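Local atomic coordinates of invasion-associated protein B (Bartonella henselae, PDB entry 3DTD), a protein that is of unknown molecular function but belongs to the invasion-associated locus B family and is probably linked to host-cell invasion by the bacterium. Residues T28-W32 with V150-F155; V44-H48 with A158-L162; V98-G102 with V113-F117. All coordinates share one frame. Residues are numbered along the deposited sequence.

Contacts 1 and 2 are neighbours, with centres about 11 Å apart, and they touch. Phe155 O lies 3.3 Å from Met47 CE, and Trp32 CE3 lies 3.5 Å from His48 O. The link also follows the chain, because strand 144-151 runs through the turn of contact 1 into helix 155-168, which supplies one side of contact 2. Contact 3 stands apart. Its centre is about 19 Å from the centres of both others, and it lies across the chain's centre from contact 1. Contacts 1 and 3 each join the seven-stranded antiparallel sheet to the four-stranded one. Contact 2 packs the C-terminal helix on the larger sheet. A glycerol, probably from crystallisation, sits beside Gly154 in contact 1.

Contact 1: residues T28-W32 with V150-F155; sequences TYGLW and VQLNGF
Two tight turns meet, with Gly30 CA 4.2 Å from Gly154 CA. Tyr29-Trp32 forms a type II' turn, closed by Trp32 N to Tyr29 O (2.9 Å) and Tyr29 N to Trp32 O (2.8 Å). Leu152-Phe155 forms a type II turn (Phe155 N to Leu152 O, 3.0 Å). A CB on Gly30 would clash with Asn153 O and Gly154 CA, one on Gly154 with Tyr29 O, Gly30 CA and its own preceding carbonyl. Gly154 CA makes a CA-H...O contact with Tyr29 O at 3.3 Å. Leu31 N donates to Asn153 O (2.9 Å, nearly straight), Trp32 NE1 to Gln151 O (3.0 Å, more bent). The first turn closes the hairpin between strands 27-29 and 32-39 of the larger sheet. The second carries strand 144-151 of the smaller sheet into helix 155-168, with Gly154 as N-cap. Trp32 (m, chi2 78°) takes the edge of Phe155 (t) on its ring face in a T-shaped pair, centroids 5.3 Å apart, planes at 87°. Trp32 CZ2 meets Val150 CG1 (3.8 Å). Leu31 CD1 rests on Gln151 CB (3.7 Å). Leu31 O accepts from Arg49, Tyr29 OH pairs with Glu27, and Gln151 OE1 accepts from Thr28 N of a third subunit.

Contact 2: residues V44-H48 with A158-L162; sequences VCFMH and ALNRL
Strand 44-48 has regular beta geometry and packs against about one and a half turns of helix 158-162. The short axes are 9.0 Å apart at closest approach and nearly antiparallel, at 174°. Cys45 CA faces Leu162 CA at 6.8 Å, and Met47 CA faces Ala158 CA at 6.9 Å. Strand residues alternate, so Cys45 and Met47 point toward the helix and Phe46 points away. Cys45 (m) sets CB 4.2 Å from Leu162 CD1. Its SG is in a disulfide with Cys36 of the adjacent strand 32-39. Phe46 (p) sends its ring to the other side of the sheet, yet its backbone C is 4.2 Å from Leu162 CD1. Met47 is the main apolar contact of the strand. With chi1 and chi2 both t, it reaches straight out to the helix. Met47 CB is 3.7 Å from Leu162 CD2, Met47 SD is 4.1 Å from Leu159 CB, and Met47 CE is 3.8 Å from Ala158 CB. The small Ala158 leaves room for that methyl. All cross-contacts are van der Waals. This is alpha/beta packing of a C-terminal helix along one face of an antiparallel sheet.

Contact 3: residues V98-G102 with V113-F117; sequences VIETG and VPIVF
Ile99 and Thr101 dominate the contact, followed by Gly102. They lie on strand 98-101 or just after it, and their partners lie on strand 113-117. The strand axes approach to 8.3 Å and cross at 145°. Gly102 CA is 5.8 Å from Val113 CA, Thr101 CA is 7.3 Å from Ile115 CA, and Ile99 CA is 8.5 Å from Phe117 CA, so the strands splay apart toward Phe117. Ile99 and Thr101 both point toward the partner strand. Ile99 (chi1 m, chi2 t) extends CD1 to 3.4 Å from Val116 O. The same methyl touches the edge of the Phe117 ring, with Ile99 CD1 3.6 Å from Phe117 CD2. The strands belong to different antiparallel sheets: 98-101 is an outermost strand of the smaller sheet, paired with 88-92, while 110-117 lies between 72-78 and 105-107 in the larger one. The two are therefore packed across sheets, with side chains meeting side chains and backbone carbonyls, and without backbone-to-backbone hydrogen bonds. Thr101 (t) makes the one hydrogen bond, from OG1 to Pro114 O at 3.1 Å. Thr101 CG2 turns to the apolar side, 3.7 Å from Val113 CG1 and 4.2 Å from Ile115 CG2. Gly102 contributes its carbonyl, with Gly102 O 3.6 Å from Val113 CG1 and 3.4 Å from Pro114 CD. Beyond the strands, helix 119-127 borders one end, where Tyr121 packs on both Ile99 and Phe117.

Contact 1: residues T28-W32 with V150-F155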
ATOM      1  N   THR C  28     -37.359  -3.650   1.235  1.00 40.28           N
ATOM      2  CA  THR C  28     -37.227  -4.336  -0.045  1.00 39.85           C
ATOM      3  C   THR C  28     -38.568  -4.913  -0.481  1.00 40.50           C
ATOM      4  O   THR C  28     -39.208  -5.661   0.266  1.00 42.66           O
ATOM      5  CB  THR C  28     -36.169  -5.459   0.028  1.00 42.37           C
ATOM      6  OG1 THR C  28     -34.962  -4.945   0.614  1.00 46.85           O
ATOM      7  CG2 THR C  28     -35.862  -6.013  -1.367  1.00 44.51           C
ATOM      8  N   TYR C  29     -38.989  -4.541  -1.687  1.00 38.49           N
ATOM      9  CA  TYR C  29     -40.210  -5.058  -2.289  1.00 35.59           C
ATOM     10  C   TYR C  29     -39.892  -5.537  -3.689  1.00 35.89           C
ATOM     11  O   TYR C  29     -39.817  -4.739  -4.625  1.00 39.14           O
ATOM     12  CB  TYR C  29     -41.311  -3.993  -2.300  1.00 38.46           C
ATOM     13  CG  TYR C  29     -41.751  -3.599  -0.913  1.00 40.34           C
ATOM     14  CD1 TYR C  29     -42.710  -4.343  -0.231  1.00 37.32           C
ATOM     15  CD2 TYR C  29     -41.189  -2.494  -0.272  1.00 37.19           C
ATOM     16  CE1 TYR C  29     -43.105  -3.996   1.051  1.00 40.51           C
ATOM     17  CE2 TYR C  29     -41.576  -2.141   1.015  1.00 38.02           C
ATOM     18  CZ  TYR C  29     -42.532  -2.895   1.669  1.00 40.26           C
ATOM     19  OH  TYR C  29     -42.925  -2.552   2.938  1.00 49.69           O
ATOM     20  N   GLY C  30     -39.686  -6.846  -3.810  1.00 35.05           N
ATOM     21  CA  GLY C  30     -39.256  -7.460  -5.052  1.00 34.46           C
ATOM     22  C   GLY C  30     -37.868  -6.973  -5.399  1.00 36.65           C
ATOM     23  O   GLY C  30     -36.911  -7.224  -4.666  1.00 38.74           O
ATOM     24  N   LEU C  31     -37.773  -6.250  -6.509  1.00 34.91           N
ATOM     25  CA  LEU C  31     -36.510  -5.683  -6.963  1.00 32.62           C
ATOM     26  C   LEU C  31     -36.375  -4.211  -6.562  1.00 32.59           C
ATOM     27  O   LEU C  31     -35.343  -3.588  -6.796  1.00 34.77           O
ATOM     28  CB  LEU C  31     -36.357  -5.855  -8.476  1.00 30.30           C
ATOM     29  CG  LEU C  31     -36.226  -7.280  -9.027  1.00 31.89           C
ATOM     30  CD1 LEU C  31     -36.245  -7.270 -10.539  1.00 24.81           C
ATOM     31  CD2 LEU C  31     -34.965  -7.974  -8.524  1.00 28.33           C
ATOM     32  N   TRP C  32     -37.412  -3.670  -5.934  1.00 34.26           N
ATOM     33  CA  TRP C  32     -37.440  -2.256  -5.572  1.00 34.16           C
ATOM     34  C   TRP C  32     -37.110  -2.013  -4.107  1.00 35.27           C
ATOM     35  O   TRP C  32     -37.442  -2.826  -3.243  1.00 33.73           O
ATOM     36  CB  TRP C  32     -38.784  -1.632  -5.959  1.00 31.59           C
ATOM     37  CG  TRP C  32     -38.862  -1.353  -7.416  1.00 30.31           C
ATOM     38  CD1 TRP C  32     -39.095  -2.255  -8.413  1.00 26.72           C
ATOM     39  CD2 TRP C  32     -38.671  -0.083  -8.057  1.00 29.99           C
ATOM     40  NE1 TRP C  32     -39.067  -1.627  -9.636  1.00 29.99           N
ATOM     41  CE2 TRP C  32     -38.811  -0.293  -9.447  1.00 30.83           C
ATOM     42  CE3 TRP C  32     -38.395   1.212  -7.591  1.00 28.86           C
ATOM     43  CZ2 TRP C  32     -38.691   0.746 -10.377  1.00 32.14           C
ATOM     44  CZ3 TRP C  32     -38.277   2.243  -8.515  1.00 30.04           C
ATOM     45  CH2 TRP C  32     -38.425   2.002  -9.893  1.00 32.64           C
ATOM     46  N   VAL C 150     -35.708  -0.679 -17.024  1.00 39.61           N
ATOM     47  CA  VAL C 150     -35.827  -0.800 -15.577  1.00 35.68           C
ATOM     48  C   VAL C 150     -36.835  -1.923 -15.305  1.00 37.29           C
ATOM     49  O   VAL C 150     -37.933  -1.917 -15.854  1.00 36.85           O
ATOM     50  CB  VAL C 150     -36.277   0.536 -14.913  1.00 35.21           C
ATOM     51  CG1 VAL C 150     -36.430   0.380 -13.409  1.00 29.06           C
ATOM     52  CG2 VAL C 150     -35.282   1.650 -15.212  1.00 32.12           C
ATOM     53  N   GLN C 151     -36.441  -2.900 -14.491  1.00 37.74           N
ATOM     54  CA  GLN C 151     -37.320  -4.016 -14.146  1.00 36.05           C
ATOM     55  C   GLN C 151     -38.348  -3.562 -13.115  1.00 36.79           C
ATOM     56  O   GLN C 151     -38.003  -2.888 -12.143  1.00 36.06           O
ATOM     57  CB  GLN C 151     -36.514  -5.197 -13.618  1.00 35.04           C
ATOM     58  CG  GLN C 151     -35.524  -5.780 -14.608  1.00 36.08           C
ATOM     59  CD  GLN C 151     -34.743  -6.938 -14.028  1.00 39.49           C
ATOM     60  OE1 GLN C 151     -35.200  -8.079 -14.045  1.00 44.44           O
ATOM     61  NE2 GLN C 151     -33.549  -6.652 -13.516  1.00 37.82           N
ATOM     62  N   LEU C 152     -39.605  -3.939 -13.336  1.00 39.39           N
ATOM     63  CA  LEU C 152     -40.724  -3.420 -12.547  1.00 37.02           C
ATOM     64  C   LEU C 152     -41.280  -4.380 -11.489  1.00 35.97           C
ATOM     65  O   LEU C 152     -42.297  -4.085 -10.867  1.00 39.71           O
ATOM     66  CB  LEU C 152     -41.853  -2.940 -13.474  1.00 35.03           C
ATOM     67  CG  LEU C 152     -41.532  -1.822 -14.472  1.00 35.01           C
ATOM     68  CD1 LEU C 152     -42.679  -1.657 -15.462  1.00 34.24           C
ATOM     69  CD2 LEU C 152     -41.212  -0.493 -13.772  1.00 30.39           C
ATOM     70  N   ASN C 153     -40.619  -5.518 -11.285  1.00 39.16           N
ATOM     71  CA  ASN C 153     -41.041  -6.476 -10.259  1.00 38.07           C
ATOM     72  C   ASN C 153     -40.932  -5.883  -8.855  1.00 39.06           C
ATOM     73  O   ASN C 153     -39.835  -5.603  -8.368  1.00 39.34           O
ATOM     74  CB  ASN C 153     -40.257  -7.790 -10.352  1.00 41.24           C
ATOM     75  CG  ASN C 153     -40.758  -8.838  -9.369  1.00 44.16           C
ATOM     76  OD1 ASN C 153     -40.197  -9.012  -8.289  1.00 50.41           O
ATOM     77  ND2 ASN C 153     -41.836  -9.521  -9.731  1.00 50.34           N
ATOM     78  N   GLY C 154     -42.085  -5.670  -8.231  1.00 36.66           N
ATOM     79  CA  GLY C 154     -42.151  -5.077  -6.907  1.00 30.90           C
ATOM     80  C   GLY C 154     -42.549  -3.611  -6.892  1.00 34.38           C
ATOM     81  O   GLY C 154     -42.651  -3.023  -5.818  1.00 37.82           O
ATOM     82  N   PHE C 155     -42.773  -3.029  -8.074  1.00 36.46           N
ATOM     83  CA  PHE C 155     -43.143  -1.612  -8.205  1.00 38.38           C
ATOM     84  C   PHE C 155     -44.448  -1.302  -7.486  1.00 41.06           C
ATOM     85  O   PHE C 155     -44.526  -0.337  -6.724  1.00 42.01           O
ATOM     86  CB  PHE C 155     -43.248  -1.193  -9.682  1.00 38.77           C
ATOM     87  CG  PHE C 155     -43.452   0.292  -9.891  1.00 41.51           C
ATOM     88  CD1 PHE C 155     -42.371   1.113 -10.205  1.00 43.52           C
ATOM     89  CD2 PHE C 155     -44.724   0.867  -9.803  1.00 41.35           C
ATOM     90  CE1 PHE C 155     -42.545   2.485 -10.402  1.00 43.99           C
ATOM     91  CE2 PHE C 155     -44.910   2.233  -9.988  1.00 39.55           C
ATOM     92  CZ  PHE C 155     -43.818   3.044 -10.290  1.00 42.33           C
TER

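Contact 2: residues V44-H48 with A158-L162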
ATOM      1  N   VAL C  44     -39.443  12.319   4.131  1.00 53.42           N
ATOM      2  CA  VAL C  44     -39.566  12.059   2.701  1.00 48.95           C
ATOM      3  C   VAL C  44     -39.075  10.642   2.400  1.00 48.81           C
ATOM      4  O   VAL C  44     -37.948  10.272   2.731  1.00 45.68           O
ATOM      5  CB  VAL C  44     -38.795  13.114   1.850  1.00 47.29           C
ATOM      6  CG1 VAL C  44     -38.830  12.762   0.361  1.00 48.17           C
ATOM      7  CG2 VAL C  44     -39.369  14.511   2.068  1.00 50.57           C
ATOM      8  N   CYS C  45     -39.938   9.855   1.775  1.00 56.34           N
ATOM      9  CA  CYS C  45     -39.608   8.485   1.427  1.00 51.96           C
ATOM     10  C   CYS C  45     -39.509   8.327  -0.077  1.00 48.26           C
ATOM     11  O   CYS C  45     -40.364   8.800  -0.820  1.00 48.50           O
ATOM     12  CB  CYS C  45     -40.644   7.524   2.007  1.00 53.49           C
ATOM     13  SG  CYS C  45     -40.709   7.544   3.807  1.00 59.90           S
ATOM     14  N   PHE C  46     -38.448   7.669  -0.523  1.00 46.54           N
ATOM     15  CA  PHE C  46     -38.257   7.438  -1.947  1.00 45.10           C
ATOM     16  C   PHE C  46     -38.134   5.965  -2.327  1.00 40.80           C
ATOM     17  O   PHE C  46     -37.733   5.121  -1.528  1.00 37.09           O
ATOM     18  CB  PHE C  46     -37.116   8.293  -2.534  1.00 47.57           C
ATOM     19  CG  PHE C  46     -35.774   8.078  -1.887  1.00 53.21           C
ATOM     20  CD1 PHE C  46     -34.844   7.216  -2.462  1.00 57.17           C
ATOM     21  CD2 PHE C  46     -35.419   8.769  -0.727  1.00 55.86           C
ATOM     22  CE1 PHE C  46     -33.589   7.021  -1.878  1.00 57.79           C
ATOM     23  CE2 PHE C  46     -34.171   8.577  -0.130  1.00 61.68           C
ATOM     24  CZ  PHE C  46     -33.252   7.702  -0.712  1.00 59.18           C
ATOM     25  N   MET C  47     -38.490   5.698  -3.576  1.00 40.92           N
ATOM     26  CA  MET C  47     -38.615   4.375  -4.150  1.00 36.75           C
ATOM     27  C   MET C  47     -37.534   4.276  -5.208  1.00 35.78           C
ATOM     28  O   MET C  47     -37.496   5.101  -6.118  1.00 35.37           O
ATOM     29  CB  MET C  47     -39.970   4.331  -4.832  1.00 40.98           C
ATOM     30  CG  MET C  47     -40.648   3.020  -4.922  1.00 41.94           C
ATOM     31  SD  MET C  47     -42.239   3.272  -5.746  1.00 31.55           S
ATOM     32  CE  MET C  47     -42.110   1.898  -6.862  1.00 28.66           C
ATOM     33  N   HIS C  48     -36.648   3.292  -5.112  1.00 36.12           N
ATOM     34  CA  HIS C  48     -35.511   3.254  -6.039  1.00 33.95           C
ATOM     35  C   HIS C  48     -35.062   1.878  -6.511  1.00 33.69           C
ATOM     36  O   HIS C  48     -35.330   0.869  -5.870  1.00 32.58           O
ATOM     37  CB  HIS C  48     -34.322   4.060  -5.496  1.00 31.25           C
ATOM     38  CG  HIS C  48     -33.806   3.571  -4.180  1.00 33.61           C
ATOM     39  ND1 HIS C  48     -32.697   2.764  -4.072  1.00 36.89           N
ATOM     40  CD2 HIS C  48     -34.252   3.771  -2.918  1.00 31.33           C
ATOM     41  CE1 HIS C  48     -32.474   2.496  -2.799  1.00 36.66           C
ATOM     42  NE2 HIS C  48     -33.406   3.091  -2.079  1.00 34.86           N
ATOM     43  N   ALA C 158     -44.120  -1.648  -3.624  1.00 39.13           N
ATOM     44  CA  ALA C 158     -43.315  -0.539  -3.118  1.00 37.91           C
ATOM     45  C   ALA C 158     -44.085   0.787  -3.152  1.00 36.29           C
ATOM     46  O   ALA C 158     -43.971   1.593  -2.231  1.00 36.80           O
ATOM     47  CB  ALA C 158     -41.996  -0.425  -3.872  1.00 36.07           C
ATOM     48  N   LEU C 159     -44.880   0.997  -4.198  1.00 36.49           N
ATOM     49  CA  LEU C 159     -45.698   2.206  -4.297  1.00 38.79           C
ATOM     50  C   LEU C 159     -46.826   2.228  -3.264  1.00 40.69           C
ATOM     51  O   LEU C 159     -47.141   3.283  -2.720  1.00 44.58           O
ATOM     52  CB  LEU C 159     -46.240   2.389  -5.715  1.00 37.69           C
ATOM     53  CG  LEU C 159     -46.982   3.684  -6.049  1.00 38.13           C
ATOM     54  CD1 LEU C 159     -46.201   4.935  -5.643  1.00 37.00           C
ATOM     55  CD2 LEU C 159     -47.285   3.703  -7.524  1.00 38.14           C
ATOM     56  N   ASN C 160     -47.407   1.061  -2.989  1.00 41.18           N
ATOM     57  CA  ASN C 160     -48.383   0.886  -1.910  1.00 42.60           C
ATOM     58  C   ASN C 160     -47.835   1.233  -0.530  1.00 42.93           C
ATOM     59  O   ASN C 160     -48.545   1.802   0.299  1.00 46.88           O
ATOM     60  CB  ASN C 160     -48.910  -0.552  -1.887  1.00 41.89           C
ATOM     61  CG  ASN C 160     -49.832  -0.855  -3.047  1.00 42.09           C
ATOM     62  OD1 ASN C 160     -50.238   0.039  -3.777  1.00 41.95           O
ATOM     63  ND2 ASN C 160     -50.163  -2.128  -3.225  1.00 41.27           N
ATOM     64  N   ARG C 161     -46.574   0.870  -0.301  1.00 45.09           N
ATOM     65  CA  ARG C 161     -45.848   1.226   0.912  1.00 43.31           C
ATOM     66  C   ARG C 161     -45.580   2.732   0.990  1.00 42.48           C
ATOM     67  O   ARG C 161     -45.690   3.324   2.062  1.00 44.92           O
ATOM     68  CB  ARG C 161     -44.548   0.416   1.000  1.00 42.42           C
ATOM     69  CG  ARG C 161     -43.682   0.682   2.230  1.00 43.46           C
ATOM     70  CD  ARG C 161     -44.403   0.405   3.528  1.00 44.87           C
ATOM     71  NE  ARG C 161     -43.517   0.598   4.668  1.00 53.63           N
ATOM     72  CZ  ARG C 161     -43.922   0.888   5.898  1.00 55.25           C
ATOM     73  NH1 ARG C 161     -45.215   1.028   6.164  1.00 57.42           N
ATOM     74  NH2 ARG C 161     -43.026   1.045   6.861  1.00 55.56           N
ATOM     75  N   LEU C 162     -45.252   3.337  -0.151  1.00 43.60           N
ATOM     76  CA  LEU C 162     -45.073   4.783  -0.260  1.00 45.58           C
ATOM     77  C   LEU C 162     -46.351   5.568   0.044  1.00 48.93           C
ATOM     78  O   LEU C 162     -46.292   6.644   0.646  1.00 50.25           O
ATOM     79  CB  LEU C 162     -44.528   5.152  -1.647  1.00 44.06           C
ATOM     80  CG  LEU C 162     -43.144   5.804  -1.745  1.00 42.22           C
ATOM     81  CD1 LEU C 162     -42.050   5.045  -1.020  1.00 34.12           C
ATOM     82  CD2 LEU C 162     -42.778   6.036  -3.192  1.00 34.43           C
TER

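Contact 3: residues V98-G102 with V113-F117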
ATOM      1  N   VAL C  98     -46.476   5.646 -23.436  1.00 59.46           N
ATOM      2  CA  VAL C  98     -45.222   6.203 -23.938  1.00 59.08           C
ATOM      3  C   VAL C  98     -45.005   7.629 -23.418  1.00 59.41           C
ATOM      4  O   VAL C  98     -45.867   8.498 -23.570  1.00 60.05           O
ATOM      5  CB  VAL C  98     -45.135   6.144 -25.498  1.00 58.64           C
ATOM      6  CG1 VAL C  98     -43.883   6.840 -26.011  1.00 59.56           C
ATOM      7  CG2 VAL C  98     -45.150   4.699 -25.986  1.00 57.41           C
ATOM      8  N   ILE C  99     -43.856   7.840 -22.779  1.00 58.60           N
ATOM      9  CA  ILE C  99     -43.409   9.160 -22.339  1.00 59.03           C
ATOM     10  C   ILE C  99     -42.144   9.547 -23.104  1.00 56.65           C
ATOM     11  O   ILE C  99     -41.233   8.736 -23.275  1.00 53.98           O
ATOM     12  CB  ILE C  99     -43.166   9.190 -20.799  1.00 60.18           C
ATOM     13  CG1 ILE C  99     -44.459   9.524 -20.063  1.00 61.76           C
ATOM     14  CG2 ILE C  99     -42.087  10.209 -20.390  1.00 63.47           C
ATOM     15  CD1 ILE C  99     -44.320   9.421 -18.568  1.00 65.19           C
ATOM     16  N   GLU C 100     -42.103  10.784 -23.588  1.00 57.87           N
ATOM     17  CA  GLU C 100     -40.887  11.312 -24.190  1.00 59.90           C
ATOM     18  C   GLU C 100     -40.387  12.516 -23.402  1.00 57.24           C
ATOM     19  O   GLU C 100     -41.099  13.507 -23.237  1.00 59.33           O
ATOM     20  CB  GLU C 100     -41.110  11.660 -25.659  1.00 61.56           C
ATOM     21  CG  GLU C 100     -39.996  11.162 -26.553  1.00 71.57           C
ATOM     22  CD  GLU C 100     -40.320  11.284 -28.024  1.00 82.76           C
ATOM     23  OE1 GLU C 100     -40.371  10.234 -28.701  1.00 85.62           O
ATOM     24  OE2 GLU C 100     -40.523  12.421 -28.503  1.00 85.45           O
ATOM     25  N   THR C 101     -39.165  12.402 -22.899  1.00 55.74           N
ATOM     26  CA  THR C 101     -38.538  13.434 -22.073  1.00 54.03           C
ATOM     27  C   THR C 101     -37.050  13.520 -22.442  1.00 50.80           C
ATOM     28  O   THR C 101     -36.611  12.859 -23.378  1.00 53.01           O
ATOM     29  CB  THR C 101     -38.777  13.180 -20.544  1.00 56.46           C
ATOM     30  OG1 THR C 101     -38.031  14.122 -19.759  1.00 56.09           O
ATOM     31  CG2 THR C 101     -38.389  11.755 -20.144  1.00 53.80           C
ATOM     32  N   GLY C 102     -36.282  14.341 -21.733  1.00 48.80           N
ATOM     33  CA  GLY C 102     -34.871  14.524 -22.061  1.00 45.12           C
ATOM     34  C   GLY C 102     -33.954  14.649 -20.863  1.00 42.90           C
ATOM     35  O   GLY C 102     -34.414  14.825 -19.736  1.00 42.01           O
ATOM     36  N   VAL C 113     -32.290  12.240 -16.101  1.00 38.56           N
ATOM     37  CA  VAL C 113     -33.521  12.418 -16.864  1.00 37.85           C
ATOM     38  C   VAL C 113     -34.696  12.561 -15.885  1.00 38.60           C
ATOM     39  O   VAL C 113     -35.070  11.591 -15.227  1.00 37.80           O
ATOM     40  CB  VAL C 113     -33.778  11.207 -17.804  1.00 37.33           C
ATOM     41  CG1 VAL C 113     -35.024  11.427 -18.647  1.00 34.58           C
ATOM     42  CG2 VAL C 113     -32.582  10.939 -18.702  1.00 34.35           C
ATOM     43  N   PRO C 114     -35.263  13.776 -15.763  1.00 41.31           N
ATOM     44  CA  PRO C 114     -36.443  13.970 -14.915  1.00 42.44           C
ATOM     45  C   PRO C 114     -37.677  13.295 -15.506  1.00 43.55           C
ATOM     46  O   PRO C 114     -37.891  13.339 -16.718  1.00 45.44           O
ATOM     47  CB  PRO C 114     -36.640  15.494 -14.911  1.00 40.12           C
ATOM     48  CG  PRO C 114     -35.404  16.067 -15.482  1.00 41.54           C
ATOM     49  CD  PRO C 114     -34.838  15.036 -16.394  1.00 40.42           C
ATOM     50  N   ILE C 115     -38.470  12.676 -14.641  1.00 45.05           N
ATOM     51  CA  ILE C 115     -39.646  11.925 -15.058  1.00 49.18           C
ATOM     52  C   ILE C 115     -40.845  12.283 -14.191  1.00 48.42           C
ATOM     53  O   ILE C 115     -40.717  12.444 -12.981  1.00 47.10           O
ATOM     54  CB  ILE C 115     -39.396  10.396 -15.021  1.00 49.79           C
ATOM     55  CG1 ILE C 115     -38.461  10.036 -13.859  1.00 54.66           C
ATOM     56  CG2 ILE C 115     -38.788   9.940 -16.340  1.00 51.35           C
ATOM     57  CD1 ILE C 115     -38.557   8.623 -13.358  1.00 48.26           C
ATOM     58  N   VAL C 116     -41.999  12.447 -14.834  1.00 50.35           N
ATOM     59  CA  VAL C 116     -43.273  12.661 -14.153  1.00 50.57           C
ATOM     60  C   VAL C 116     -44.280  11.667 -14.736  1.00 50.84           C
ATOM     61  O   VAL C 116     -44.475  11.617 -15.951  1.00 49.69           O
ATOM     62  CB  VAL C 116     -43.787  14.122 -14.316  1.00 51.48           C
ATOM     63  CG1 VAL C 116     -45.196  14.273 -13.764  1.00 51.76           C
ATOM     64  CG2 VAL C 116     -42.857  15.114 -13.628  1.00 52.11           C
ATOM     65  N   PHE C 117     -44.898  10.869 -13.869  1.00 51.16           N
ATOM     66  CA  PHE C 117     -45.884   9.875 -14.291  1.00 53.07           C
ATOM     67  C   PHE C 117     -47.296  10.276 -13.871  1.00 55.16           C
ATOM     68  O   PHE C 117     -47.551  10.497 -12.685  1.00 56.59           O
ATOM     69  CB  PHE C 117     -45.553   8.504 -13.697  1.00 51.21           C
ATOM     70  CG  PHE C 117     -44.171   8.004 -14.023  1.00 50.80           C
ATOM     71  CD1 PHE C 117     -43.282   7.674 -13.008  1.00 52.43           C
ATOM     72  CD2 PHE C 117     -43.761   7.851 -15.338  1.00 51.58           C
ATOM     73  CE1 PHE C 117     -42.009   7.201 -13.303  1.00 51.02           C
ATOM     74  CE2 PHE C 117     -42.492   7.380 -15.643  1.00 49.49           C
ATOM     75  CZ  PHE C 117     -41.616   7.054 -14.624  1.00 47.78           C
TER